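Local coordinates for cysteine desulfurase (Thermococcus onnurineus, PDB 5B87) that catalyses the pyridoxal 5'-phosphate-dependent removal of sulfur from L-cysteine, leaving L-alanine and passing the sulfur on to an acceptor, at the interface of chains A and B. Residues are numbered along the deposited sequence; one frame, centred on the assembly and turned at random. Chains: chain A/B, Cysteine desulfurase.

Contact 1: the interface of chains A and B. Residues chain A 264, 267-271; chain B 135, 138-139, 142, 378.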
loop_
_atom_site.group_PDB
_atom_site.type_symbol
_atom_site.label_atom_id
_atom_site.label_comp_id
_atom_site.label_asym_id
_atom_site.label_seq_id
_atom_site.Cartn_x
_atom_site.Cartn_y
_atom_site.Cartn_z
ATOM N N GLY A 264 -13.293 1.605 6.168
ATOM C CA GLY A 264 -13.484 0.190 6.388
ATOM C C GLY A 264 -12.539 -0.488 7.333
ATOM O O GLY A 264 -11.363 -0.314 7.255
ATOM N N ILE A 267 -13.987 1.057 12.264
ATOM C CA ILE A 267 -15.040 1.446 13.176
ATOM C C ILE A 267 -15.750 0.416 14.049
ATOM O O ILE A 267 -15.640 -0.776 13.868
ATOM C CB ILE A 267 -16.119 2.182 12.381
ATOM C CG1 ILE A 267 -16.570 1.362 11.191
ATOM C CG2 ILE A 267 -15.574 3.463 11.813
ATOM C CD1 ILE A 267 -17.306 0.105 11.549
ATOM N N GLU A 268 -16.496 0.923 15.013
ATOM C CA GLU A 268 -17.281 0.094 15.885
ATOM C C GLU A 268 -18.687 0.349 15.425
ATOM O O GLU A 268 -19.444 -0.569 15.235
ATOM C CB GLU A 268 -17.112 0.514 17.316
ATOM C CG GLU A 268 -15.694 0.401 17.777
ATOM C CD GLU A 268 -15.538 -0.577 18.904
ATOM O OE1 GLU A 268 -15.171 -1.730 18.622
ATOM O OE2 GLU A 268 -15.804 -0.189 20.062
ATOM N N ASP A 269 -19.012 1.615 15.229
ATOM C CA ASP A 269 -20.336 2.014 14.720
ATOM C C ASP A 269 -20.256 3.231 13.789
ATOM O O ASP A 269 -19.358 4.065 13.912
ATOM C CB ASP A 269 -21.299 2.323 15.895
ATOM C CG ASP A 269 -22.736 2.570 15.436
ATOM O OD1 ASP A 269 -23.295 1.700 14.722
ATOM O OD2 ASP A 269 -23.283 3.654 15.763
ATOM N N VAL A 270 -21.239 3.335 12.916
ATOM C CA VAL A 270 -21.346 4.428 11.985
ATOM C C VAL A 270 -22.804 4.741 11.701
ATOM O O VAL A 270 -23.614 3.858 11.597
ATOM C CB VAL A 270 -20.747 4.070 10.608
ATOM C CG1 VAL A 270 -20.824 5.234 9.657
ATOM C CG2 VAL A 270 -19.326 3.583 10.716
ATOM N N SER A 271 -23.134 6.011 11.585
ATOM C CA SER A 271 -24.461 6.432 11.170
ATOM C C SER A 271 -24.226 7.504 10.127
ATOM O O SER A 271 -23.072 7.889 9.881
ATOM C CB SER A 271 -25.268 6.959 12.360
ATOM O OG SER A 271 -24.652 8.096 12.930
ATOM N N HIS B 135 -18.123 2.652 4.231
ATOM C CA HIS B 135 -17.541 3.563 5.230
ATOM C C HIS B 135 -16.388 4.418 4.705
ATOM O O HIS B 135 -16.245 5.608 5.045
ATOM C CB HIS B 135 -17.174 2.788 6.521
ATOM C CG HIS B 135 -18.372 2.169 7.176
ATOM N ND1 HIS B 135 -18.329 0.988 7.887
ATOM C CD2 HIS B 135 -19.683 2.533 7.125
ATOM C CE1 HIS B 135 -19.549 0.675 8.288
ATOM N NE2 HIS B 135 -20.390 1.587 7.826
ATOM N N LEU B 138 -17.530 7.634 3.116
ATOM C CA LEU B 138 -18.423 8.317 4.056
ATOM C C LEU B 138 -17.585 8.984 5.157
ATOM O O LEU B 138 -17.538 10.197 5.208
ATOM C CB LEU B 138 -19.410 7.316 4.670
ATOM C CG LEU B 138 -20.425 7.922 5.673
ATOM C CD1 LEU B 138 -21.151 9.114 5.063
ATOM C CD2 LEU B 138 -21.430 6.880 6.127
ATOM N N LEU B 139 -16.903 8.179 5.985
ATOM C CA LEU B 139 -15.992 8.650 7.040
ATOM C C LEU B 139 -14.967 9.752 6.664
ATOM O O LEU B 139 -14.799 10.697 7.434
ATOM C CB LEU B 139 -15.236 7.499 7.701
ATOM C CG LEU B 139 -15.932 6.987 8.949
ATOM C CD1 LEU B 139 -17.234 6.309 8.570
ATOM C CD2 LEU B 139 -15.069 6.007 9.716
ATOM N N GLN B 142 -17.366 12.794 6.449
ATOM C CA GLN B 142 -17.799 13.126 7.817
ATOM C C GLN B 142 -16.721 13.873 8.598
ATOM O O GLN B 142 -16.971 14.983 9.078
ATOM C CB GLN B 142 -18.206 11.885 8.605
ATOM C CG GLN B 142 -19.499 11.286 8.108
ATOM C CD GLN B 142 -19.830 9.967 8.770
ATOM O OE1 GLN B 142 -18.956 9.147 9.042
ATOM N NE2 GLN B 142 -21.110 9.741 9.000
ATOM N N LEU B 378 -23.057 -0.009 7.286
ATOM C CA LEU B 378 -24.063 0.242 8.366
ATOM C C LEU B 378 -25.238 1.228 8.084
ATOM O O LEU B 378 -26.368 0.925 8.473
ATOM C CB LEU B 378 -23.368 0.601 9.712
ATOM C CG LEU B 378 -23.042 -0.617 10.567
ATOM C CD1 LEU B 378 -21.813 -0.396 11.445
ATOM C CD2 LEU B 378 -24.271 -0.994 11.389
#

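Contact 2: the interface of chains A and B. Residues chain A 39, 41, 45, 369-371; chain B 64-66, 72, 74-75.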
loop_
_atom_site.group_PDB
_atom_site.type_symbol
_atom_site.label_atom_id
_atom_site.label_comp_id
_atom_site.label_asym_id
_atom_site.label_seq_id
_atom_site.Cartn_x
_atom_site.Cartn_y
_atom_site.Cartn_z
ATOM N N TYR A 39 24.473 -8.618 -7.413
ATOM C CA TYR A 39 23.513 -7.644 -6.988
ATOM C C TYR A 39 24.037 -6.882 -5.797
ATOM O O TYR A 39 23.991 -7.366 -4.670
ATOM C CB TYR A 39 22.149 -8.297 -6.705
ATOM C CG TYR A 39 21.045 -7.274 -6.431
ATOM C CD1 TYR A 39 20.308 -6.682 -7.492
ATOM C CD2 TYR A 39 20.749 -6.875 -5.129
ATOM C CE1 TYR A 39 19.279 -5.748 -7.233
ATOM C CE2 TYR A 39 19.728 -5.955 -4.856
ATOM C CZ TYR A 39 19.001 -5.374 -5.922
ATOM O OH TYR A 39 18.045 -4.423 -5.679
ATOM N N ASP A 41 22.800 -3.766 -4.910
ATOM C CA ASP A 41 21.878 -2.642 -4.775
ATOM C C ASP A 41 20.836 -2.866 -3.694
ATOM O O ASP A 41 19.694 -2.415 -3.798
ATOM C CB ASP A 41 21.289 -2.260 -6.112
ATOM C CG ASP A 41 20.638 -0.840 -6.085
ATOM O OD1 ASP A 41 20.853 -0.020 -5.123
ATOM O OD2 ASP A 41 19.850 -0.603 -7.006
ATOM N N THR A 45 16.570 -2.057 -2.610
ATOM C CA THR A 45 15.666 -3.144 -2.349
ATOM C C THR A 45 16.422 -4.446 -2.331
ATOM O O THR A 45 17.365 -4.573 -2.996
ATOM C CB THR A 45 14.507 -3.156 -3.368
ATOM O OG1 THR A 45 13.365 -3.730 -2.778
ATOM C CG2 THR A 45 14.846 -3.876 -4.640
ATOM N N MET A 369 25.343 -4.852 -10.344
ATOM C CA MET A 369 24.284 -3.883 -10.167
ATOM C C MET A 369 24.615 -2.969 -8.998
ATOM O O MET A 369 24.701 -3.391 -7.816
ATOM C CB MET A 369 22.949 -4.561 -9.909
ATOM C CG MET A 369 22.603 -5.774 -10.803
ATOM S SD MET A 369 22.181 -5.394 -12.486
ATOM C CE MET A 369 23.589 -5.814 -13.460
ATOM N N VAL A 370 24.711 -1.702 -9.318
ATOM C CA VAL A 370 24.995 -0.694 -8.359
ATOM C C VAL A 370 24.077 0.524 -8.560
ATOM O O VAL A 370 23.513 0.665 -9.584
ATOM C CB VAL A 370 26.497 -0.434 -8.481
ATOM C CG1 VAL A 370 26.870 0.933 -8.987
ATOM C CG2 VAL A 370 27.251 -0.964 -7.297
ATOM N N ARG A 371 23.907 1.381 -7.567
ATOM C CA ARG A 371 23.100 2.531 -7.733
ATOM C C ARG A 371 23.989 3.757 -7.810
ATOM O O ARG A 371 25.053 3.786 -7.180
ATOM C CB ARG A 371 22.172 2.693 -6.557
ATOM C CG ARG A 371 20.928 3.507 -6.917
ATOM C CD ARG A 371 19.710 2.609 -7.156
ATOM N NE ARG A 371 18.685 3.248 -7.967
ATOM C CZ ARG A 371 17.557 2.662 -8.376
ATOM N NH1 ARG A 371 17.283 1.383 -8.068
ATOM N NH2 ARG A 371 16.704 3.371 -9.113
ATOM N N ARG B 64 13.896 -8.497 -10.185
ATOM C CA ARG B 64 13.729 -7.815 -8.946
ATOM C C ARG B 64 14.655 -6.604 -8.727
ATOM O O ARG B 64 15.843 -6.728 -8.671
ATOM C CB ARG B 64 13.761 -8.825 -7.805
ATOM C CG ARG B 64 13.537 -8.276 -6.424
ATOM C CD ARG B 64 12.097 -8.045 -6.049
ATOM N NE ARG B 64 12.048 -7.739 -4.645
ATOM C CZ ARG B 64 12.097 -6.537 -4.127
ATOM N NH1 ARG B 64 12.122 -6.391 -2.857
ATOM N NH2 ARG B 64 12.088 -5.484 -4.873
ATOM N N ALA B 65 14.060 -5.441 -8.616
ATOM C CA ALA B 65 14.785 -4.218 -8.386
ATOM C C ALA B 65 13.821 -3.072 -8.065
ATOM O O ALA B 65 12.603 -3.217 -8.154
ATOM C CB ALA B 65 15.663 -3.874 -9.572
ATOM N N ASN B 66 14.355 -1.967 -7.611
ATOM C CA ASN B 66 13.507 -0.792 -7.396
ATOM C C ASN B 66 13.414 -0.027 -8.744
ATOM O O ASN B 66 14.171 -0.289 -9.665
ATOM C CB ASN B 66 14.098 0.101 -6.309
ATOM C CG ASN B 66 13.069 0.881 -5.565
ATOM O OD1 ASN B 66 12.058 1.279 -6.147
ATOM N ND2 ASN B 66 13.295 1.104 -4.261
ATOM N N HIS B 72 21.245 0.386 -13.810
ATOM C CA HIS B 72 21.408 -1.047 -13.946
ATOM C C HIS B 72 20.247 -1.740 -14.645
ATOM O O HIS B 72 19.143 -1.280 -14.616
ATOM C CB HIS B 72 21.926 -1.725 -12.669
ATOM C CG HIS B 72 20.941 -1.848 -11.554
ATOM N ND1 HIS B 72 19.901 -2.731 -11.576
ATOM C CD2 HIS B 72 20.901 -1.260 -10.344
ATOM C CE1 HIS B 72 19.236 -2.645 -10.451
ATOM N NE2 HIS B 72 19.812 -1.747 -9.694
ATOM N N LEU B 74 18.359 -4.436 -14.130
ATOM C CA LEU B 74 17.208 -4.850 -13.367
ATOM C C LEU B 74 16.270 -3.632 -13.050
ATOM O O LEU B 74 15.071 -3.684 -13.170
ATOM C CB LEU B 74 17.721 -5.547 -12.084
ATOM C CG LEU B 74 17.845 -7.071 -12.103
ATOM C CD1 LEU B 74 18.159 -7.729 -13.428
ATOM C CD2 LEU B 74 18.843 -7.471 -11.069
ATOM N N SER B 75 16.842 -2.516 -12.656
ATOM C CA SER B 75 16.059 -1.345 -12.403
ATOM C C SER B 75 15.456 -0.875 -13.708
ATOM O O SER B 75 14.324 -0.444 -13.703
ATOM C CB SER B 75 16.915 -0.246 -11.825
ATOM O OG SER B 75 16.100 0.772 -11.349
HETATM O O HOH W 1 17.408 -2.290 -7.417
#

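Contact 3: the interface of chains A and B. Residues chain A 104, 108, 261; chain B 102-104, 108, 243, 261, 290.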
loop_
_atom_site.group_PDB
_atom_site.type_symbol
_atom_site.label_atom_id
_atom_site.label_comp_id
_atom_site.label_asym_id
_atom_site.label_seq_id
_atom_site.Cartn_x
_atom_site.Cartn_y
_atom_site.Cartn_z
ATOM N N LYS A 104 2.088 0.935 3.228
ATOM C CA LYS A 104 2.730 0.511 1.979
ATOM C C LYS A 104 4.307 0.530 1.963
ATOM O O LYS A 104 4.997 -0.291 1.293
ATOM C CB LYS A 104 2.122 1.277 0.796
ATOM C CG LYS A 104 2.754 2.582 0.379
ATOM C CD LYS A 104 2.348 3.012 -1.045
ATOM C CE LYS A 104 0.936 2.601 -1.512
ATOM N NZ LYS A 104 0.776 1.222 -2.172
ATOM N N GLU A 108 5.255 6.056 3.670
ATOM C CA GLU A 108 3.914 6.219 4.238
ATOM C C GLU A 108 3.931 6.203 5.790
ATOM O O GLU A 108 3.384 7.081 6.401
ATOM C CB GLU A 108 2.958 5.141 3.762
ATOM C CG GLU A 108 1.501 5.392 4.116
ATOM C CD GLU A 108 0.636 4.173 3.832
ATOM O OE1 GLU A 108 0.787 3.545 2.769
ATOM O OE2 GLU A 108 -0.176 3.814 4.683
ATOM N N LEU A 261 -5.801 7.879 7.989
ATOM C CA LEU A 261 -6.667 7.179 7.035
ATOM C C LEU A 261 -7.738 6.330 7.782
ATOM O O LEU A 261 -7.420 5.462 8.584
ATOM C CB LEU A 261 -5.829 6.280 6.118
ATOM C CG LEU A 261 -4.439 6.782 5.663
ATOM C CD1 LEU A 261 -3.570 5.744 4.879
ATOM C CD2 LEU A 261 -4.652 8.011 4.835
ATOM N N PHE B 102 -0.980 5.214 -7.813
ATOM C CA PHE B 102 -1.114 3.911 -7.127
ATOM C C PHE B 102 -1.193 4.037 -5.568
ATOM O O PHE B 102 -0.356 4.636 -4.920
ATOM C CB PHE B 102 0.059 3.007 -7.536
ATOM C CG PHE B 102 -0.070 2.443 -8.950
ATOM C CD1 PHE B 102 -1.181 1.674 -9.313
ATOM C CD2 PHE B 102 0.887 2.689 -9.915
ATOM C CE1 PHE B 102 -1.292 1.119 -10.580
ATOM C CE2 PHE B 102 0.794 2.127 -11.189
ATOM C CZ PHE B 102 -0.320 1.359 -11.531
ATOM N N THR B 103 -2.206 3.460 -4.973
ATOM C CA THR B 103 -2.297 3.432 -3.544
ATOM C C THR B 103 -2.369 1.958 -3.094
ATOM O O THR B 103 -2.187 1.053 -3.875
ATOM C CB THR B 103 -3.533 4.140 -3.196
ATOM O OG1 THR B 103 -4.594 3.468 -3.878
ATOM C CG2 THR B 103 -3.449 5.630 -3.715
ATOM N N LYS B 104 -2.649 1.727 -1.832
ATOM C CA LYS B 104 -2.803 0.377 -1.269
ATOM C C LYS B 104 -4.222 -0.231 -1.553
ATOM O O LYS B 104 -4.395 -1.442 -1.669
ATOM C CB LYS B 104 -2.545 0.564 0.244
ATOM C CG LYS B 104 -2.779 -0.546 1.239
ATOM C CD LYS B 104 -3.066 0.023 2.652
ATOM C CE LYS B 104 -2.043 1.096 3.140
ATOM N NZ LYS B 104 -2.394 2.547 2.874
ATOM N N GLU B 108 -7.559 4.088 0.810
ATOM C CA GLU B 108 -6.493 5.058 0.794
ATOM C C GLU B 108 -6.830 6.075 -0.269
ATOM O O GLU B 108 -6.887 7.258 0.021
ATOM C CB GLU B 108 -5.107 4.429 0.530
ATOM C CG GLU B 108 -3.928 5.405 0.750
ATOM C CD GLU B 108 -2.577 4.921 0.217
ATOM O OE1 GLU B 108 -2.267 3.732 0.369
ATOM O OE2 GLU B 108 -1.832 5.709 -0.382
ATOM N N GLY B 243 -3.214 -5.134 -1.770
ATOM C CA GLY B 243 -2.207 -4.134 -1.607
ATOM C C GLY B 243 -2.014 -3.205 -2.759
ATOM O O GLY B 243 -1.006 -2.500 -2.766
ATOM N N LEU B 261 0.878 12.561 0.940
ATOM C CA LEU B 261 2.028 11.787 1.322
ATOM C C LEU B 261 3.215 12.367 0.604
ATOM O O LEU B 261 3.137 12.656 -0.546
ATOM C CB LEU B 261 1.834 10.337 0.955
ATOM C CG LEU B 261 1.173 9.417 1.950
ATOM C CD1 LEU B 261 0.350 10.156 2.958
ATOM C CD2 LEU B 261 0.341 8.389 1.234
ATOM N N ASN B 290 4.412 -0.187 -4.627
ATOM C CA ASN B 290 4.182 -1.607 -4.626
ATOM C C ASN B 290 4.349 -2.054 -6.055
ATOM O O ASN B 290 3.423 -2.221 -6.774
ATOM C CB ASN B 290 2.814 -1.955 -4.090
ATOM C CG ASN B 290 2.595 -3.435 -3.980
ATOM O OD1 ASN B 290 3.441 -4.211 -4.258
ATOM N ND2 ASN B 290 1.452 -3.803 -3.559
HETATM O O HOH W 2 0.593 -1.470 -0.530
#

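Contact 1: the interface of chains A and B
A largely apolar interface forms where A:Val270, on the short strand 269-271 of one subunit, packs against B:His135 and its neighbours, joining the two copies of what is probably the functional dimer. The CG2 methyl of A:Val270 sits over the centre of the B:His135 ring, 3.6 Å from its centroid, and the two side chains run antiparallel past one another. Its other methyl, CG1, lies anti to the backbone N (chi1 -178°) and turns towards B:Leu138 CD2 and B:Leu139 CD1, at 3.9 Å from each. A:Ile267 lies roughly perpendicular to the histidine side chain, its CD1 4.0 Å from CE1 of B:His135, while its CG2 branch presses tightly on B:Leu139 CD2 at 3.3 Å. B:Leu378 packs its CB 3.8 Å from A:Val270 O and turns CD1 towards A:Val270 N and A:Asp269. Beyond this apolar cluster, the side-chain amide NE2 of B:Gln142 donates to the backbone O of A:Ser271 at 2.8 Å, with the acceptor in the amide plane. Within chain B, a weak bond of 3.2 Å runs from B:Leu378 N to B:His135 NE2, and B:Leu378 CB lies at the ring edge. An alanine in place of B:His135 would probably leave A:Val270 CG2 facing a gap and B:Leu378 N without this acceptor. B:His135 follows the cofactor-binding B:His134 and B:Leu378 lies near the persulfide-bearing B:Cys376, so this strand from the neighbouring subunit may steady that active site.

Contact 2: the interface of chains A and B
B:His72 reaches across to A:Asp41, its NE2 donating to the carboxylate oxygen OD2 at 2.9 Å, with 151° at the hydrogen. This is a mainly polar patch of the two-fold dimer interface, in which the loop just before helix 73-93 of one subunit plugs into the other and buries B:His72. The oxygen lies in the ring plane but is met on its anti side, with carboxylate and imidazole nearly perpendicular. B:His72 CG stands between its own backbone N and carbonyl carbon (chi1 73°), a position that turns the ring into chain A. The imidazole is sandwiched: A:Met369 CB lies over one face, 3.8 Å from the centroid, and B:Ser75 CB over the opposite one, both towards the rim. A:Met369 SD, brought round by bends in its chain, lies over the rim on the same face as CB, 3.6 Å from B:His72 ND1. A second polar grip involves B:Arg64, whose NH1 donates to the hydroxyl OG1 of A:Thr45 at 2.9 Å, the oxygen lying somewhat out of the guanidinium plane; NH2 adds a weak bond to the same oxygen. Farther out, A:Tyr39 OH donates to the backbone O of A:Thr45 at 2.8 Å. The poorly ordered A:Arg371 lies near A:Asp41 OD2, a weak salt bridge that may help balance its charge. Water 1 joins both subunits, lying 2.8 Å from A:Tyr39 OH, 3.0 Å from A:Asp41 OD2 and 3.1 Å from B:Asn66 N.

Contact 3: the interface of chains A and B
B:Lys104 curls its ammonium group between two glutamates, A:Glu108 across the dimer contact and B:Glu108 of its own chain, in a charged cluster where equivalent segments of the two subunits meet. The NZ of B:Lys104 forms a salt bridge of 3.1 Å to A:Glu108 OE2, met on the syn side but 31° out of the carboxylate plane, and a weaker bond to OE1. The same NZ also lies 2.8 Å from B:Glu108 OE1, the two carboxylates meeting it at a roughly tetrahedral angle. That oxygen also accepts from B:Lys104 N at 3.0 Å, the two donors coming from opposite faces of the carboxylate, which should hold its rotation. In chain A the backbone N of A:Lys104 likewise reaches A:Glu108 OE1, so in each subunit the glutamate near the start of helix 106-117 is likely to steady the turn after strand 100-103. A:Leu261 CD1 flanks this compact core, 4.0 Å from B:Lys104 NZ. The two lysines break the symmetry: B:Lys104 has CG anti to its backbone N (chi1 172°), whereas A:Lys104 (chi1 90°) turns its NZ out of contact with the carboxylates, towards the B:Thr103 backbone. Its shaft is well buried, CE passing 3.9 Å from B:Thr103 CA; what is loose is the polar link at NZ, made through water near B:Asn290. Separating the two ammonium groups this way probably eases their repulsion. Water 2 completes that link, 3.2 Å from A:Lys104 NZ and 2.9 Å from the backbone O of B:Gly243.

The three contacts lie roughly in a row along one dimer interface, with contact 3 between the others: centres of their C-alpha atoms are about 20 Å apart from contact 1 to contact 3, 23 Å from contact 2 to contact 3 and 43 Å from contact 1 to contact 2. They share no residue, but the loop carrying Leu261 in contact 3 leads to the 267-271 segment of contact 1. Residues 369-371 (chain A in contact 2) and 378 (chain B in contact 1) flank the cysteine at 376 in sequence, so by symmetry each subunit's segment is held by its partner at both places. Dimerisation is therefore likely to support both active sites.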